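Local structure of putative phophotriesterase (Proteus mirabilis, 3RHG) at residues L21-L26 with S292-L297; S31-E36 with D67-K72; H43-K48 with W56-D61; I78-N83 with M300-G305. The protein binds two divalent metal ions, zinc in this crystal, and is probably a phosphotriesterase-family hydrolase acting on ester bonds. All coordinates share one frame; numbering follows the deposited sequence. Where two conformers were deposited one is given.

Contact 1: residues L21-L26 with S292-L297; sequences LPHEHL and SHDVFL. With ZN (zinc ion), chain B; BEZ (benzoic acid), chain D.
Asp-294 OD1 lies at the edge and in the plane of both the His-23 and His-25 rings, because all three side chains converge on one zinc ion. The metal is held by His-23 NE2 at 2.1 Å, His-25 NE2 at 2.0 Å and Asp-294 OD1 at 2.4 Å, with Glu-166 a further ligand. The Asp-294 carboxylate stands 75° from the His-23 ring and 57° from the His-25 ring; its OD2 lies 3.4 Å from benzoic acid C3. The Phe-296 ring, also near the ligand, has Leu-297 CG over one face. The His-293 ring meets Glu-24 at its edge, ND1 donating to OE2 at 3.0 Å from above the carboxylate plane; its NE2 is hydrogen-bonded to Val-312 N. A bend at chi2 (-66°) turns the Glu-24 carboxylate toward the backbone of 292-295: OE2 also accepts from Ser-292 OG (2.7 Å) and His-293 N, OE1 from Val-295 N (3.0 Å). Hydrogen bonds of ND1 to Asn-197 and Thr-96, with the zinc bonds at NE2, set how the His-23 and His-25 rings are turned. Glutamate suits this buried place: three donors on OE2 probably favour its ionised form, and it probably helps hold the loop that brings Asp-294 to the zinc ion.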
loop_
_atom_site.group_PDB
_atom_site.type_symbol
_atom_site.label_atom_id
_atom_site.label_comp_id
_atom_site.label_asym_id
_atom_site.label_seq_id
_atom_site.Cartn_x
_atom_site.Cartn_y
_atom_site.Cartn_z
ATOM N N LEU A 21 8.380 -7.975 -19.430
ATOM C CA LEU A 21 7.798 -6.777 -18.790
ATOM C C LEU A 21 7.925 -5.632 -19.789
ATOM O O LEU A 21 9.037 -5.187 -20.099
ATOM C CB LEU A 21 8.555 -6.436 -17.518
ATOM C CG LEU A 21 8.448 -7.453 -16.375
ATOM C CD1 LEU A 21 9.418 -7.059 -15.215
ATOM C CD2 LEU A 21 7.004 -7.518 -15.901
ATOM N N PRO A 22 6.790 -5.161 -20.307
ATOM C CA PRO A 22 6.795 -4.196 -21.428
ATOM C C PRO A 22 6.949 -2.732 -21.053
ATOM O O PRO A 22 7.059 -1.882 -21.955
ATOM C CB PRO A 22 5.425 -4.436 -22.098
ATOM C CG PRO A 22 4.541 -4.836 -20.928
ATOM C CD PRO A 22 5.443 -5.686 -20.025
ATOM N N HIS A 23 6.911 -2.403 -19.766
ATOM C CA HIS A 23 7.052 -0.974 -19.424
ATOM C C HIS A 23 7.724 -0.799 -18.064
ATOM O O HIS A 23 7.056 -0.883 -17.023
ATOM C CB HIS A 23 5.703 -0.229 -19.427
ATOM C CG HIS A 23 5.834 1.258 -19.196
ATOM N ND1 HIS A 23 5.520 2.204 -20.154
ATOM C CD2 HIS A 23 6.260 1.954 -18.110
ATOM C CE1 HIS A 23 5.737 3.417 -19.667
ATOM N NE2 HIS A 23 6.192 3.298 -18.427
ATOM N N GLU A 24 9.034 -0.559 -18.084
ATOM C CA GLU A 24 9.818 -0.388 -16.853
ATOM C C GLU A 24 10.828 0.718 -17.100
ATOM O O GLU A 24 11.001 1.144 -18.238
ATOM C CB GLU A 24 10.561 -1.707 -16.511
ATOM C CG GLU A 24 9.650 -2.905 -16.386
ATOM C CD GLU A 24 8.702 -2.796 -15.218
ATOM O OE1 GLU A 24 8.936 -1.974 -14.282
ATOM O OE2 GLU A 24 7.700 -3.536 -15.232
ATOM N N HIS A 25 11.489 1.178 -16.044
ATOM C CA HIS A 25 12.655 2.038 -16.217
ATOM C C HIS A 25 13.821 1.450 -15.474
ATOM O O HIS A 25 13.775 1.341 -14.261
ATOM C CB HIS A 25 12.365 3.484 -15.784
ATOM C CG HIS A 25 11.182 4.054 -16.498
ATOM N ND1 HIS A 25 11.289 4.683 -17.718
ATOM C CD2 HIS A 25 9.855 3.988 -16.221
ATOM C CE1 HIS A 25 10.088 5.032 -18.142
ATOM N NE2 HIS A 25 9.198 4.630 -17.248
ATOM N N LEU A 26 14.833 1.010 -16.216
ATOM C CA LEU A 26 16.064 0.527 -15.586
ATOM C C LEU A 26 16.955 1.691 -15.176
ATOM O O LEU A 26 17.427 1.728 -14.042
ATOM C CB LEU A 26 16.840 -0.427 -16.503
ATOM C CG LEU A 26 16.273 -1.855 -16.526
ATOM C CD1 LEU A 26 14.823 -1.840 -17.034
ATOM C CD2 LEU A 26 17.154 -2.804 -17.360
ATOM N N SER A 292 2.653 -4.417 -16.288
ATOM C CA SER A 292 4.026 -4.119 -15.905
ATOM C C SER A 292 4.016 -3.349 -14.567
ATOM O O SER A 292 2.934 -3.138 -13.983
ATOM C CB SER A 292 4.738 -3.329 -17.029
ATOM O OG SER A 292 6.042 -3.855 -17.304
ATOM N N HIS A 293 5.202 -2.960 -14.078
ATOM C CA HIS A 293 5.355 -2.301 -12.769
ATOM C C HIS A 293 5.647 -0.799 -12.876
ATOM O O HIS A 293 5.427 -0.064 -11.919
ATOM C CB HIS A 293 6.564 -2.893 -12.014
ATOM C CG HIS A 293 6.545 -4.382 -11.874
ATOM N ND1 HIS A 293 7.093 -5.216 -12.828
ATOM C CD2 HIS A 293 6.087 -5.188 -10.878
ATOM C CE1 HIS A 293 6.967 -6.477 -12.431
ATOM N NE2 HIS A 293 6.364 -6.489 -11.251
ATOM N N ASP A 294 6.224 -0.372 -14.001
ATOM C CA ASP A 294 6.701 1.012 -14.134
ATOM C C ASP A 294 7.652 1.412 -13.026
ATOM O O ASP A 294 7.553 2.527 -12.508
ATOM C CB ASP A 294 5.534 2.021 -14.243
ATOM C CG ASP A 294 5.975 3.358 -14.802
ATOM O OD1 ASP A 294 6.998 3.383 -15.535
ATOM O OD2 ASP A 294 5.315 4.403 -14.502
ATOM N N VAL A 295 8.575 0.528 -12.654
ATOM C CA VAL A 295 9.629 0.919 -11.710
ATOM C C VAL A 295 10.299 2.181 -12.258
ATOM O O VAL A 295 10.774 2.183 -13.390
ATOM C CB VAL A 295 10.673 -0.197 -11.500
ATOM C CG1 VAL A 295 11.894 0.336 -10.717
ATOM C CG2 VAL A 295 10.034 -1.378 -10.771
ATOM N N PHE A 296 10.334 3.256 -11.468
ATOM C CA PHE A 296 10.939 4.490 -11.952
ATOM C C PHE A 296 11.502 5.337 -10.824
ATOM O O PHE A 296 12.016 6.430 -11.075
ATOM C CB PHE A 296 9.956 5.302 -12.818
ATOM C CG PHE A 296 8.945 6.136 -12.038
ATOM C CD1 PHE A 296 9.115 7.517 -11.929
ATOM C CD2 PHE A 296 7.801 5.550 -11.469
ATOM C CE1 PHE A 296 8.186 8.316 -11.223
ATOM C CE2 PHE A 296 6.852 6.324 -10.765
ATOM C CZ PHE A 296 7.035 7.710 -10.660
ATOM N N LEU A 297 11.407 4.808 -9.601
ATOM C CA LEU A 297 11.876 5.453 -8.374
ATOM C C LEU A 297 12.615 4.422 -7.553
ATOM O O LEU A 297 12.263 3.240 -7.593
ATOM C CB LEU A 297 10.691 5.976 -7.552
ATOM C CG LEU A 297 9.816 7.078 -8.157
ATOM C CD1 LEU A 297 8.480 7.225 -7.407
ATOM C CD2 LEU A 297 10.580 8.453 -8.220
HETATM ZN ZN ZN B . 7.216 4.774 -17.424
HETATM C C BEZ D . 2.159 10.282 -13.668
HETATM O O1 BEZ D . 1.596 10.523 -14.757
HETATM O O2 BEZ D . 2.419 11.226 -12.884
HETATM C C1 BEZ D . 2.525 8.883 -13.289
HETATM C C2 BEZ D . 2.381 7.832 -14.199
HETATM C C3 BEZ D . 2.743 6.538 -13.828
HETATM C C4 BEZ D . 3.225 6.288 -12.550
HETATM C C5 BEZ D . 3.353 7.337 -11.644
HETATM C C6 BEZ D . 3.011 8.637 -12.006
#

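Contact 2: residues S31-E36 with D67-K72; sequences SGVVDE and DNMDKK
Ser-31 meets Asp-70 at the start of this contact, its OG lying 3.3 Å from Asp-70 OD1. The hydroxyl's bonded partner is Asp-29, and Asp-70 OD1 accepts a weak bond from the N-H of Lys-71; the approach of Ser-31 to Asp-70 is a polar contact at the surface. The backbone comes close here too, with Ser-31 N 3.3 Å from Met-69 O, but the angle is too poor for a hydrogen bond. Past Gly-32 the contact becomes mainly apolar. Val-33 crosses Met-69 at about a right angle: the thioether's terminal methyl, CE, is 3.8 Å from Val-33 O and 4.2 Å from Val-33 CG2. Val-34 then packs further back on the same side chain, its CG2 lying 4.0 Å from Met-69 CB and almost as near CG. Bends at chi2 (-71°) and chi3 (-88°) fold the methionine so that its root serves one valine and its tip the other. A flexible, unbranched side chain suits that task, whereas the compact beta-branched valines offer short methyl surfaces.

The segment 31-36 belongs to the long loop between strand 19-24 and helix 55-58, and it lies against Met-69, in the short, weakly bonded helix 66-69. A backbone bond between Met-69 and Leu-30 joins the same two parts, and just beyond, the chain enters helix 74-86.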
loop_
_atom_site.group_PDB
_atom_site.type_symbol
_atom_site.label_atom_id
_atom_site.label_comp_id
_atom_site.label_asym_id
_atom_site.label_seq_id
_atom_site.Cartn_x
_atom_site.Cartn_y
_atom_site.Cartn_z
ATOM N N SER A 31 16.422 14.139 -11.729
ATOM C CA SER A 31 17.125 15.138 -10.910
ATOM C C SER A 31 16.781 16.584 -11.196
ATOM O O SER A 31 17.022 17.450 -10.354
ATOM C CB SER A 31 18.629 14.977 -11.077
ATOM O OG SER A 31 19.083 13.847 -10.379
ATOM N N GLY A 32 16.241 16.861 -12.378
ATOM C CA GLY A 32 15.924 18.241 -12.754
ATOM C C GLY A 32 14.556 18.706 -12.281
ATOM O O GLY A 32 14.187 19.873 -12.477
ATOM N N VAL A 33 13.810 17.800 -11.647
ATOM C CA VAL A 33 12.446 18.079 -11.203
ATOM C C VAL A 33 12.155 17.605 -9.768
ATOM O O VAL A 33 11.022 17.226 -9.447
ATOM C CB VAL A 33 11.394 17.445 -12.165
ATOM C CG1 VAL A 33 11.392 18.178 -13.518
ATOM C CG2 VAL A 33 11.658 15.925 -12.354
ATOM N N VAL A 34 13.164 17.625 -8.899
ATOM C CA VAL A 34 12.916 17.336 -7.489
ATOM C C VAL A 34 11.984 18.422 -6.940
ATOM O O VAL A 34 12.246 19.605 -7.092
ATOM C CB VAL A 34 14.229 17.253 -6.670
ATOM C CG1 VAL A 34 13.929 17.020 -5.191
ATOM C CG2 VAL A 34 15.148 16.155 -7.233
ATOM N N ASP A 35 10.884 18.008 -6.328
ATOM C CA ASP A 35 9.886 18.930 -5.819
ATOM C C ASP A 35 10.246 19.349 -4.400
ATOM O O ASP A 35 10.919 18.602 -3.680
ATOM C CB ASP A 35 8.503 18.264 -5.852
ATOM C CG ASP A 35 7.916 18.231 -7.252
ATOM O OD1 ASP A 35 8.312 19.096 -8.067
ATOM O OD2 ASP A 35 7.081 17.347 -7.536
ATOM N N GLU A 36 9.813 20.542 -3.999
ATOM C CA GLU A 36 9.941 20.951 -2.605
ATOM C C GLU A 36 9.064 20.054 -1.735
ATOM O O GLU A 36 8.024 19.559 -2.187
ATOM C CB GLU A 36 9.517 22.413 -2.420
ATOM C CG GLU A 36 10.336 23.412 -3.224
ATOM C CD GLU A 36 11.825 23.325 -2.937
ATOM O OE1 GLU A 36 12.206 22.998 -1.791
ATOM O OE2 GLU A 36 12.620 23.588 -3.860
ATOM N N ASP A 67 17.618 11.531 -3.673
ATOM C CA ASP A 67 18.180 10.217 -3.990
ATOM C C ASP A 67 17.165 9.364 -4.751
ATOM O O ASP A 67 17.527 8.581 -5.648
ATOM C CB ASP A 67 18.615 9.488 -2.719
ATOM C CG ASP A 67 19.247 8.136 -3.007
ATOM O OD1 ASP A 67 20.216 8.080 -3.809
ATOM O OD2 ASP A 67 18.778 7.128 -2.428
ATOM N N ASN A 68 15.888 9.505 -4.393
ATOM C CA ASN A 68 14.817 8.725 -5.033
ATOM C C ASN A 68 14.711 9.027 -6.520
ATOM O O ASN A 68 14.318 8.158 -7.329
ATOM C CB ASN A 68 13.482 9.061 -4.344
ATOM C CG ASN A 68 12.427 8.010 -4.545
ATOM O OD1 ASN A 68 12.722 6.819 -4.698
ATOM N ND2 ASN A 68 11.176 8.440 -4.504
ATOM N N MET A 69 15.097 10.253 -6.867
ATOM C CA MET A 69 14.950 10.838 -8.197
ATOM C C MET A 69 16.246 10.781 -9.012
ATOM O O MET A 69 16.261 11.176 -10.178
ATOM C CB MET A 69 14.549 12.324 -8.033
ATOM C CG MET A 69 13.292 12.537 -7.195
ATOM S SD MET A 69 11.850 11.993 -8.110
ATOM C CE MET A 69 11.463 13.512 -8.979
ATOM N N ASP A 70 17.326 10.299 -8.393
ATOM C CA ASP A 70 18.663 10.382 -8.974
ATOM C C ASP A 70 18.932 9.184 -9.866
ATOM O O ASP A 70 18.118 8.247 -9.919
ATOM C CB ASP A 70 19.692 10.454 -7.839
ATOM C CG ASP A 70 21.013 11.096 -8.252
ATOM O OD1 ASP A 70 21.218 11.480 -9.428
ATOM O OD2 ASP A 70 21.865 11.225 -7.355
ATOM N N LYS A 71 20.059 9.220 -10.576
ATOM C CA LYS A 71 20.473 8.100 -11.430
ATOM C C LYS A 71 20.532 6.765 -10.667
ATOM O O LYS A 71 20.753 6.729 -9.441
ATOM C CB LYS A 71 21.792 8.398 -12.153
ATOM C CG LYS A 71 22.890 8.896 -11.261
ATOM C CD LYS A 71 24.051 9.513 -12.069
ATOM C CE LYS A 71 24.873 8.464 -12.780
ATOM N NZ LYS A 71 26.216 9.021 -13.200
ATOM N N LYS A 72 20.307 5.677 -11.399
ATOM C CA LYS A 72 20.196 4.351 -10.804
ATOM C C LYS A 72 21.519 3.601 -10.987
ATOM O O LYS A 72 21.922 3.324 -12.115
ATOM C CB LYS A 72 19.033 3.576 -11.462
ATOM C CG LYS A 72 17.709 4.378 -11.540
ATOM C CD LYS A 72 17.230 4.773 -10.140
ATOM C CE LYS A 72 15.912 5.564 -10.166
ATOM N NZ LYS A 72 16.025 6.806 -10.977
#

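Contact 3: residues H43-K48 with W56-D61; sequences HVLVDK and WGLKYD
Leu-45 and Val-44 approach Trp-56 in different ways. Val-44 crosses the indole at about a right angle and touches it at the edge, its CG2 lying near the ring plane and 4.0 Å from Trp-56 CH2. Leu-45 CD2 instead approaches obliquely, 4.3 Å from Trp-56 CZ2. With chi1 at 62°, the tryptophan CG sits between its own backbone N and carbonyl carbon, and the six-membered end of the indole comes round to the two aliphatic residues. The other leucine branch, CD1, reaches over the helix backbone to 3.6 Å from Gly-57 C. The same methyl is also near Leu-58 CD2 (4.3 Å) and Asp-61 CB (4.4 Å). Gly-57, having no side chain, lets the leucine lie directly on the helix backbone. A forked side chain such as leucine is well suited to place one methyl by the indole and the other on the backbone.

Trp-56 also packs on Asn-307 of the second subunit, so this outlying lobe borders the dimer interface. Asp-61 OD2 is hydrogen-bonded to Ser-42 OG and Phe-38 N. Leu-45 opens a type I turn closed at Lys-48, and that turn precedes the short helix 55-58 in the long loop after strand 19-24.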
loop_
_atom_site.group_PDB
_atom_site.type_symbol
_atom_site.label_atom_id
_atom_site.label_comp_id
_atom_site.label_asym_id
_atom_site.label_seq_id
_atom_site.Cartn_x
_atom_site.Cartn_y
_atom_site.Cartn_z
ATOM N N HIS A 43 10.083 17.195 4.980
ATOM C CA HIS A 43 11.396 17.837 5.042
ATOM C C HIS A 43 12.502 16.853 5.387
ATOM O O HIS A 43 13.634 16.960 4.879
ATOM C CB HIS A 43 11.392 18.985 6.058
ATOM C CG HIS A 43 11.353 18.532 7.486
ATOM N ND1 HIS A 43 10.178 18.220 8.137
ATOM C CD2 HIS A 43 12.344 18.341 8.388
ATOM C CE1 HIS A 43 10.447 17.858 9.379
ATOM N NE2 HIS A 43 11.754 17.922 9.557
ATOM N N VAL A 44 12.185 15.892 6.254
ATOM C CA VAL A 44 13.175 14.904 6.687
ATOM C C VAL A 44 13.581 13.935 5.574
ATOM O O VAL A 44 14.626 13.288 5.666
ATOM C CB VAL A 44 12.715 14.086 7.930
ATOM C CG1 VAL A 44 12.220 15.008 9.044
ATOM C CG2 VAL A 44 11.658 13.050 7.550
ATOM N N LEU A 45 12.758 13.841 4.529
ATOM C CA LEU A 45 13.009 12.895 3.431
ATOM C C LEU A 45 14.002 13.433 2.422
ATOM O O LEU A 45 14.651 12.669 1.702
ATOM C CB LEU A 45 11.708 12.573 2.677
ATOM C CG LEU A 45 10.543 12.002 3.494
ATOM C CD1 LEU A 45 9.294 11.896 2.626
ATOM C CD2 LEU A 45 10.895 10.642 4.116
ATOM N N VAL A 46 14.099 14.754 2.356
ATOM C CA VAL A 46 14.708 15.414 1.210
ATOM C C VAL A 46 16.136 14.964 0.938
ATOM O O VAL A 46 16.492 14.657 -0.219
ATOM C CB VAL A 46 14.618 16.951 1.354
ATOM C CG1 VAL A 46 15.466 17.647 0.293
ATOM C CG2 VAL A 46 13.154 17.384 1.253
ATOM N N ASP A 47 16.943 14.900 1.997
ATOM C CA ASP A 47 18.372 14.620 1.851
ATOM C C ASP A 47 18.763 13.210 2.254
ATOM O O ASP A 47 19.949 12.911 2.363
ATOM C CB ASP A 47 19.198 15.626 2.663
ATOM C CG ASP A 47 19.147 17.020 2.079
ATOM O OD1 ASP A 47 19.113 17.144 0.833
ATOM O OD2 ASP A 47 19.141 17.993 2.864
ATOM N N LYS A 48 17.776 12.348 2.487
ATOM C CA LYS A 48 18.060 10.979 2.901
ATOM C C LYS A 48 18.234 10.050 1.712
ATOM O O LYS A 48 17.646 10.266 0.654
ATOM C CB LYS A 48 16.971 10.444 3.834
ATOM C CG LYS A 48 17.058 10.997 5.261
ATOM C CD LYS A 48 16.046 10.321 6.177
ATOM C CE LYS A 48 16.327 10.643 7.626
ATOM N NZ LYS A 48 16.736 12.071 7.808
ATOM N N TRP A 56 7.611 4.870 4.783
ATOM C CA TRP A 56 6.464 5.485 5.443
ATOM C C TRP A 56 6.170 6.858 4.829
ATOM O O TRP A 56 5.006 7.250 4.683
ATOM C CB TRP A 56 6.692 5.607 6.966
ATOM C CG TRP A 56 7.872 6.490 7.358
ATOM C CD1 TRP A 56 9.133 6.080 7.682
ATOM C CD2 TRP A 56 7.879 7.924 7.479
ATOM N NE1 TRP A 56 9.932 7.164 7.979
ATOM C CE2 TRP A 56 9.186 8.306 7.866
ATOM C CE3 TRP A 56 6.906 8.922 7.301
ATOM C CZ2 TRP A 56 9.545 9.637 8.075
ATOM C CZ3 TRP A 56 7.270 10.249 7.511
ATOM C CH2 TRP A 56 8.578 10.590 7.885
ATOM N N GLY A 57 7.231 7.570 4.462
ATOM C CA GLY A 57 7.109 8.930 3.945
ATOM C C GLY A 57 7.138 9.025 2.429
ATOM O O GLY A 57 6.415 9.843 1.838
ATOM N N LEU A 58 7.994 8.219 1.795
ATOM C CA LEU A 58 8.145 8.277 0.349
ATOM C C LEU A 58 6.852 7.855 -0.351
ATOM O O LEU A 58 6.599 8.244 -1.488
ATOM C CB LEU A 58 9.302 7.388 -0.117
ATOM C CG LEU A 58 10.702 7.866 0.296
ATOM C CD1 LEU A 58 11.762 6.836 -0.108
ATOM C CD2 LEU A 58 11.017 9.248 -0.293
ATOM N N LYS A 59 6.030 7.053 0.320
ATOM C CA LYS A 59 4.755 6.621 -0.244
ATOM C C LYS A 59 3.735 7.751 -0.358
ATOM O O LYS A 59 2.682 7.566 -0.981
ATOM C CB LYS A 59 4.161 5.454 0.553
ATOM C CG LYS A 59 4.767 4.105 0.192
ATOM C CD LYS A 59 4.064 2.959 0.912
ATOM C CE LYS A 59 4.750 1.631 0.613
ATOM N NZ LYS A 59 4.877 1.361 -0.850
ATOM N N TYR A 60 4.056 8.913 0.226
ATOM C CA TYR A 60 3.175 10.098 0.186
ATOM C C TYR A 60 3.835 11.323 -0.448
ATOM O O TYR A 60 3.150 12.225 -0.908
ATOM C CB TYR A 60 2.518 10.385 1.572
ATOM C CG TYR A 60 1.631 9.224 1.881
ATOM C CD1 TYR A 60 0.334 9.149 1.351
ATOM C CD2 TYR A 60 2.134 8.112 2.540
ATOM C CE1 TYR A 60 -0.455 8.021 1.548
ATOM C CE2 TYR A 60 1.351 6.981 2.730
ATOM C CZ TYR A 60 0.070 6.940 2.230
ATOM O OH TYR A 60 -0.682 5.799 2.398
ATOM N N ASP A 61 5.168 11.339 -0.492
ATOM C CA ASP A 61 5.883 12.450 -1.109
ATOM C C ASP A 61 7.153 11.919 -1.761
ATOM O O ASP A 61 8.270 12.170 -1.300
ATOM C CB ASP A 61 6.170 13.524 -0.059
ATOM C CG ASP A 61 6.507 14.871 -0.676
ATOM O OD1 ASP A 61 6.695 14.931 -1.911
ATOM O OD2 ASP A 61 6.598 15.865 0.083
#

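Contact 4: residues I78-N83 with M300-G305; sequences IFELNN and MWAKNG
Glu-80 reaches from helix 74-86 to the backbone of the 300-305 loop, and from CG onward its atoms find partners there. The CB points toward the loop, and chi1 (-73°) sets CG over the indole of Trp-301; the bend at chi2 then turns the carboxylate to the loop backbone. CG lies over the indole face, 3.9 Å from the centroid of the five-membered ring and 24° off its normal, a CH-pi contact. The carboxyl carbon CD follows at 3.5 Å from Trp-301 CB, and the carboxylate plane is about 20° from the ring plane. At the tip the two oxygens part: OE1 accepts from Ala-302 N at 2.8 Å, approached from above the carboxylate plane, while OE2 accepts from Lys-303 N at 2.9 Å on its syn side. A glutamate is apt here, having methylenes for the indole and two acceptors for successive N-H groups. The small Ala-302 lets the carboxylate come close, its CB 3.7 Å from Glu-80 OE1. Beside this grip, Phe-79 CD2 meets the aliphatic part of Lys-303, with CD at 4.0 Å. Lys-303 also packs on Asp-76 and on Asp-53 of the second subunit.

A carboxylate from helix 74-86 thus takes the first two N-H groups of the 3-10 segment 302-304, joining that helix to the loop after the last strand of the (beta/alpha)8 barrel.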
loop_
_atom_site.group_PDB
_atom_site.type_symbol
_atom_site.label_atom_id
_atom_site.label_comp_id
_atom_site.label_asym_id
_atom_site.label_seq_id
_atom_site.Cartn_x
_atom_site.Cartn_y
_atom_site.Cartn_z
ATOM N N ILE A 78 21.014 -4.441 -11.405
ATOM C CA ILE A 78 21.282 -5.862 -11.617
ATOM C C ILE A 78 20.739 -6.689 -10.451
ATOM O O ILE A 78 20.138 -7.746 -10.657
ATOM C CB ILE A 78 22.779 -6.129 -11.832
ATOM C CG1 ILE A 78 23.188 -5.628 -13.220
ATOM C CG2 ILE A 78 23.088 -7.613 -11.670
ATOM C CD1 ILE A 78 24.671 -5.669 -13.481
ATOM N N PHE A 79 20.937 -6.213 -9.220
ATOM C CA PHE A 79 20.413 -6.920 -8.071
ATOM C C PHE A 79 18.891 -7.086 -8.189
ATOM O O PHE A 79 18.344 -8.155 -7.952
ATOM C CB PHE A 79 20.775 -6.171 -6.786
ATOM C CG PHE A 79 20.390 -6.900 -5.542
ATOM C CD1 PHE A 79 21.194 -7.922 -5.045
ATOM C CD2 PHE A 79 19.232 -6.567 -4.858
ATOM C CE1 PHE A 79 20.844 -8.597 -3.893
ATOM C CE2 PHE A 79 18.879 -7.247 -3.693
ATOM C CZ PHE A 79 19.685 -8.260 -3.218
ATOM N N GLU A 80 18.208 -6.020 -8.578
ATOM C CA GLU A 80 16.754 -6.058 -8.695
ATOM C C GLU A 80 16.297 -6.925 -9.862
ATOM O O GLU A 80 15.286 -7.628 -9.774
ATOM C CB GLU A 80 16.213 -4.643 -8.832
ATOM C CG GLU A 80 16.294 -3.875 -7.517
ATOM C CD GLU A 80 15.309 -4.411 -6.487
ATOM O OE1 GLU A 80 14.123 -4.607 -6.853
ATOM O OE2 GLU A 80 15.716 -4.624 -5.316
ATOM N N LEU A 81 17.059 -6.889 -10.954
ATOM C CA LEU A 81 16.724 -7.683 -12.120
ATOM C C LEU A 81 16.849 -9.170 -11.826
ATOM O O LEU A 81 16.150 -9.992 -12.417
ATOM C CB LEU A 81 17.638 -7.319 -13.282
ATOM C CG LEU A 81 17.279 -6.056 -14.051
ATOM C CD1 LEU A 81 18.401 -5.727 -15.020
ATOM C CD2 LEU A 81 15.922 -6.238 -14.786
ATOM N N ASN A 82 17.747 -9.526 -10.917
ATOM C CA ASN A 82 17.924 -10.934 -10.601
ATOM C C ASN A 82 16.654 -11.551 -10.020
ATOM O O ASN A 82 16.384 -12.739 -10.233
ATOM C CB ASN A 82 19.161 -11.160 -9.722
ATOM C CG ASN A 82 20.464 -10.984 -10.500
ATOM O OD1 ASN A 82 20.480 -11.080 -11.730
ATOM N ND2 ASN A 82 21.557 -10.714 -9.788
ATOM N N ASN A 83 15.853 -10.742 -9.329
ATOM C CA ASN A 83 14.557 -11.203 -8.832
ATOM C C ASN A 83 13.632 -11.619 -9.971
ATOM O O ASN A 83 12.896 -12.604 -9.868
ATOM C CB ASN A 83 13.886 -10.123 -7.977
ATOM C CG ASN A 83 14.648 -9.849 -6.687
ATOM O OD1 ASN A 83 15.166 -10.776 -6.066
ATOM N ND2 ASN A 83 14.723 -8.578 -6.283
ATOM N N MET A 300 10.760 1.942 -5.298
ATOM C CA MET A 300 10.032 0.800 -5.834
ATOM C C MET A 300 10.840 -0.498 -5.842
ATOM O O MET A 300 10.284 -1.596 -6.016
ATOM C CB MET A 300 9.502 1.103 -7.230
ATOM C CG MET A 300 8.563 2.292 -7.233
ATOM S SD MET A 300 7.960 2.766 -8.852
ATOM C CE MET A 300 6.992 1.301 -9.330
ATOM N N TRP A 301 12.153 -0.387 -5.667
ATOM C CA TRP A 301 12.986 -1.582 -5.625
ATOM C C TRP A 301 12.623 -2.455 -4.423
ATOM O O TRP A 301 12.370 -1.928 -3.329
ATOM C CB TRP A 301 14.449 -1.163 -5.488
ATOM C CG TRP A 301 15.017 -0.523 -6.706
ATOM C CD1 TRP A 301 14.558 -0.623 -8.000
ATOM C CD2 TRP A 301 16.209 0.258 -6.760
ATOM N NE1 TRP A 301 15.393 0.074 -8.846
ATOM C CE2 TRP A 301 16.407 0.634 -8.107
ATOM C CE3 TRP A 301 17.110 0.709 -5.789
ATOM C CZ2 TRP A 301 17.486 1.431 -8.510
ATOM C CZ3 TRP A 301 18.183 1.481 -6.190
ATOM C CH2 TRP A 301 18.364 1.836 -7.538
ATOM N N ALA A 302 12.591 -3.776 -4.618
ATOM C CA ALA A 302 12.319 -4.707 -3.514
ATOM C C ALA A 302 13.308 -4.586 -2.346
ATOM O O ALA A 302 12.918 -4.735 -1.181
ATOM C CB ALA A 302 12.263 -6.150 -4.021
ATOM N N LYS A 303 14.580 -4.314 -2.645
ATOM C CA LYS A 303 15.594 -4.155 -1.595
ATOM C C LYS A 303 15.256 -2.989 -0.652
ATOM O O LYS A 303 15.746 -2.904 0.486
ATOM C CB LYS A 303 16.991 -3.969 -2.220
ATOM C CG LYS A 303 17.150 -2.683 -3.034
ATOM C CD LYS A 303 18.299 -2.771 -4.040
ATOM C CE LYS A 303 19.603 -2.309 -3.426
ATOM N NZ LYS A 303 19.904 -3.037 -2.166
ATOM N N ASN A 304 14.425 -2.081 -1.139
ATOM C CA ASN A 304 13.979 -0.953 -0.321
ATOM C C ASN A 304 12.594 -1.143 0.277
ATOM O O ASN A 304 12.064 -0.226 0.899
ATOM C CB ASN A 304 14.068 0.360 -1.101
ATOM C CG ASN A 304 15.506 0.774 -1.363
ATOM O OD1 ASN A 304 16.386 0.562 -0.521
ATOM N ND2 ASN A 304 15.765 1.324 -2.548
ATOM N N GLY A 305 12.022 -2.342 0.107
ATOM C CA GLY A 305 10.675 -2.631 0.608
ATOM C C GLY A 305 9.561 -2.334 -0.384
ATOM O O GLY A 305 8.369 -2.424 -0.046
#

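From the N terminus, strand 19-24 leads into contact 1, whose partner segment arrives only after the eighth strand, so this contact closes the first-to-last seam of the eight-stranded barrel. Within that span the long loop after the first strand folds on itself: contact 2 joins 31-36 to 67-72, and contact 3 forms a smaller loop inside it. The chain then enters helix 74-86, where contact 4 opens; its segments alternate with those of contact 1, and the two cross. Contacts 1 and 4 touch through Met-300 and Val-295, Leu-297 packs on Met-69 of contact 2, and Lys-72 meets Trp-301. Contacts 3 and 4 both border the second subunit.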